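PDB 4ECN: leucine-rich repeat protein from Bacteroides thetaiotaomicron, which is of unknown function but, as an extracellular leucine-rich repeat protein, probably binds other proteins. Local coordinates for residues Ile437-Lys442 / Asp468-Asn473. Sequence-based numbering, arbitrary orientation.
Sequences ITFISK and DWEDAN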
ATOM      1  N   ILE A 437      -2.812  -1.874  15.459  1.00 43.92           N
ATOM      2  CA  ILE A 437      -4.161  -1.332  15.715  1.00 44.17           C
ATOM      3  C   ILE A 437      -5.050  -2.502  16.154  1.00 48.17           C
ATOM      4  O   ILE A 437      -5.375  -3.358  15.335  1.00 47.23           O
ATOM      5  CB  ILE A 437      -4.756  -0.563  14.493  1.00 46.83           C
ATOM      6  CG1 ILE A 437      -3.866   0.637  14.075  1.00 46.47           C
ATOM      7  CG2 ILE A 437      -6.194  -0.108  14.785  1.00 47.58           C
ATOM      8  CD1 ILE A 437      -4.291   1.388  12.791  1.00 50.06           C
ATOM      9  N   THR A 438      -5.421  -2.549  17.440  1.00 45.48           N
ATOM     10  CA  THR A 438      -6.177  -3.668  18.031  1.00 45.93           C
ATOM     11  C   THR A 438      -7.684  -3.386  18.215  1.00 51.86           C
ATOM     12  O   THR A 438      -8.425  -4.303  18.573  1.00 52.21           O
ATOM     13  CB  THR A 438      -5.578  -4.064  19.402  1.00 50.81           C
ATOM     14  OG1 THR A 438      -5.292  -2.903  20.203  1.00 53.23           O
ATOM     15  CG2 THR A 438      -4.319  -4.922  19.256  1.00 47.58           C
ATOM     16  N   PHE A 439      -8.147  -2.158  17.926  1.00 49.64           N
ATOM     17  CA  PHE A 439      -9.552  -1.793  18.126  1.00 49.66           C
ATOM     18  C   PHE A 439      -9.981  -0.633  17.221  1.00 51.05           C
ATOM     19  O   PHE A 439      -9.232   0.332  17.045  1.00 49.23           O
ATOM     20  CB  PHE A 439      -9.776  -1.392  19.614  1.00 52.08           C
ATOM     21  CG  PHE A 439     -11.221  -1.195  20.002  1.00 53.96           C
ATOM     22  CD1 PHE A 439     -11.990  -2.266  20.440  1.00 57.29           C
ATOM     23  CD2 PHE A 439     -11.827   0.050  19.881  1.00 55.81           C
ATOM     24  CE1 PHE A 439     -13.340  -2.096  20.748  1.00 59.05           C
ATOM     25  CE2 PHE A 439     -13.184   0.215  20.171  1.00 59.36           C
ATOM     26  CZ  PHE A 439     -13.927  -0.852  20.618  1.00 58.23           C
ATOM     27  N   ILE A 440     -11.223  -0.706  16.711  1.00 47.75           N
ATOM     28  CA  ILE A 440     -11.832   0.356  15.905  1.00 47.23           C
ATOM     29  C   ILE A 440     -13.170   0.748  16.539  1.00 51.23           C
ATOM     30  O   ILE A 440     -14.088  -0.067  16.515  1.00 51.50           O
ATOM     31  CB  ILE A 440     -12.023  -0.026  14.403  1.00 49.87           C
ATOM     32  CG1 ILE A 440     -10.804  -0.730  13.751  1.00 48.70           C
ATOM     33  CG2 ILE A 440     -12.525   1.176  13.589  1.00 51.77           C
ATOM     34  CD1 ILE A 440      -9.597   0.110  13.442  1.00 51.54           C
ATOM     35  N   SER A 441     -13.284   1.984  17.089  1.00 47.38           N
ATOM     36  CA  SER A 441     -14.515   2.555  17.680  1.00 47.83           C
ATOM     37  C   SER A 441     -15.732   2.419  16.751  1.00 53.62           C
ATOM     38  O   SER A 441     -15.563   2.550  15.542  1.00 53.65           O
ATOM     39  CB  SER A 441     -14.305   4.037  17.986  1.00 48.76           C
ATOM     40  OG  SER A 441     -15.526   4.657  18.347  1.00 52.30           O
ATOM     41  N   LYS A 442     -16.954   2.231  17.291  1.00 52.16           N
ATOM     42  CA  LYS A 442     -18.134   2.155  16.405  1.00 53.47           C
ATOM     43  C   LYS A 442     -18.573   3.596  15.922  1.00 57.14           C
ATOM     44  O   LYS A 442     -19.480   3.697  15.084  1.00 57.04           O
ATOM     45  CB  LYS A 442     -19.323   1.396  17.041  1.00 57.58           C
ATOM     46  CG  LYS A 442     -19.938   2.008  18.295  1.00 67.78           C
ATOM     47  CD  LYS A 442     -21.027   1.103  18.912  1.00 76.60           C
ATOM     48  CE  LYS A 442     -22.395   1.137  18.255  1.00 74.66           C
ATOM     49  NZ  LYS A 442     -23.170   2.341  18.637  1.00 67.38           N
ATOM     50  N   ASP A 468     -18.167  -1.639  19.150  1.00 52.56           N
ATOM     51  CA  ASP A 468     -18.383  -0.945  20.433  1.00 53.23           C
ATOM     52  C   ASP A 468     -17.686   0.401  20.546  1.00 58.42           C
ATOM     53  O   ASP A 468     -16.836   0.731  19.716  1.00 58.96           O
ATOM     54  CB  ASP A 468     -17.861  -1.823  21.584  1.00 54.35           C
ATOM     55  CG  ASP A 468     -18.670  -3.077  21.767  1.00 63.00           C
ATOM     56  OD1 ASP A 468     -19.843  -2.965  22.187  1.00 64.07           O
ATOM     57  OD2 ASP A 468     -18.155  -4.169  21.426  1.00 67.52           O
ATOM     58  N   TRP A 469     -18.027   1.166  21.603  1.00 54.49           N
ATOM     59  CA  TRP A 469     -17.320   2.389  21.921  1.00 54.30           C
ATOM     60  C   TRP A 469     -15.927   2.031  22.409  1.00 59.52           C
ATOM     61  O   TRP A 469     -15.763   1.019  23.114  1.00 59.64           O
ATOM     62  CB  TRP A 469     -18.042   3.244  22.979  1.00 54.25           C
ATOM     63  CG  TRP A 469     -19.474   3.612  22.715  1.00 56.40           C
ATOM     64  CD1 TRP A 469     -20.526   3.431  23.562  1.00 60.59           C
ATOM     65  CD2 TRP A 469     -19.996   4.294  21.567  1.00 55.96           C
ATOM     66  NE1 TRP A 469     -21.673   3.962  23.017  1.00 60.41           N
ATOM     67  CE2 TRP A 469     -21.382   4.481  21.787  1.00 60.91           C
ATOM     68  CE3 TRP A 469     -19.430   4.771  20.377  1.00 56.31           C
ATOM     69  CZ2 TRP A 469     -22.214   5.085  20.843  1.00 60.51           C
ATOM     70  CZ3 TRP A 469     -20.259   5.361  19.436  1.00 58.26           C
ATOM     71  CH2 TRP A 469     -21.637   5.498  19.666  1.00 60.04           C
ATOM     72  N   GLU A 470     -14.924   2.851  22.058  1.00 55.92           N
ATOM     73  CA  GLU A 470     -13.558   2.633  22.525  1.00 55.36           C
ATOM     74  C   GLU A 470     -13.517   2.900  24.044  1.00 59.56           C
ATOM     75  O   GLU A 470     -12.765   2.240  24.753  1.00 60.48           O
ATOM     76  CB  GLU A 470     -12.586   3.501  21.732  1.00 55.77           C
ATOM     77  CG  GLU A 470     -11.122   3.330  22.084  1.00 65.19           C
ATOM     78  CD  GLU A 470     -10.624   4.141  23.266  1.00 82.62           C
ATOM     79  OE1 GLU A 470     -11.164   5.246  23.521  1.00 69.91           O
ATOM     80  OE2 GLU A 470      -9.652   3.682  23.909  1.00 72.18           O
ATOM     81  N   ASP A 471     -14.357   3.836  24.529  1.00 55.51           N
ATOM     82  CA  ASP A 471     -14.574   4.181  25.944  1.00 55.78           C
ATOM     83  C   ASP A 471     -15.984   4.767  26.051  1.00 60.03           C
ATOM     84  O   ASP A 471     -16.234   5.888  25.603  1.00 58.26           O
ATOM     85  CB  ASP A 471     -13.486   5.119  26.523  1.00 56.52           C
ATOM     86  CG  ASP A 471     -13.673   5.589  27.966  1.00 67.91           C
ATOM     87  OD1 ASP A 471     -14.684   5.199  28.605  1.00 68.01           O
ATOM     88  OD2 ASP A 471     -12.823   6.368  28.448  1.00 77.82           O
ATOM     89  N   ALA A 472     -16.902   3.982  26.635  1.00 58.38           N
ATOM     90  CA  ALA A 472     -18.308   4.357  26.799  1.00 59.76           C
ATOM     91  C   ALA A 472     -18.492   5.623  27.657  1.00 64.65           C
ATOM     92  O   ALA A 472     -19.562   6.240  27.592  1.00 65.24           O
ATOM     93  CB  ALA A 472     -19.076   3.209  27.425  1.00 61.31           C
ATOM     94  N   ASN A 473     -17.451   6.016  28.428  1.00 60.52           N
ATOM     95  CA  ASN A 473     -17.508   7.169  29.327  1.00 60.52           C
ATOM     96  C   ASN A 473     -16.741   8.367  28.771  1.00 62.31           C
ATOM     97  O   ASN A 473     -16.544   9.341  29.493  1.00 62.84           O
ATOM     98  CB  ASN A 473     -16.982   6.798  30.725  1.00 61.96           C
ATOM     99  CG  ASN A 473     -17.905   5.853  31.449  1.00 76.19           C
ATOM    100  OD1 ASN A 473     -19.140   6.001  31.429  1.00 63.61           O
ATOM    101  ND2 ASN A 473     -17.327   4.840  32.067  1.00 70.53           N
TER
HETATM  102  O   HOH W   1     -15.539  -2.569  18.194  1.00 55.93           O
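The carbonyl oxygen of D468 gathers three groups from residues 439-442. It accepts a hydrogen bond of 2.9 Å from K442 N, which lies above the carbonyl plane with an N-H...O angle of 138°. S441 CA adds a CH...O contact, and CZ of F439 sits 3.4 Å from D468 O, which lies near the plane of the phenyl ring at its edge. A water accepts from D468 N and donates weakly to I440 O, a second, solvent-mediated link between the two backbones.

K442 also packs on the loop through its side chain. With CG between its backbone N and carbonyl carbon (chi1 63°), K442 sets that atom over one face of the indole, toward the rim, 3.5 Å from W469 CE3, in a CH-pi contact. Bends at chi3 and chi4 then return the ammonium group to the six-membered ring, and NZ stands 4.0 Å from its centroid, 28° off the normal, in a cation-pi interaction.

F439 extends toward the loop with CG anti to its backbone N, and its CE2 approaches E470 CA at 3.4 Å, while E470 CB and CG pass beside CD2 and CE2. R338 makes a cation-pi contact with F439 and a salt bridge with E470 OE2, and D341 OD1 accepts from E470 N and hydrogen-bonds to S441 OG. An alanine in place of F439 would probably open a gap beside D468 and E470 and deprive R338 of its cation-pi partner.

The contact joins strand 436-440, paired in parallel with strand 338-339 apart from the long, mainly parallel sheet of this leucine-rich repeat protein, and the residues that follow it to the loop between that sheet's strand 452-456 and helix 475-480, where A477 and Y480 pack against W469 and E481 bonds its NE1.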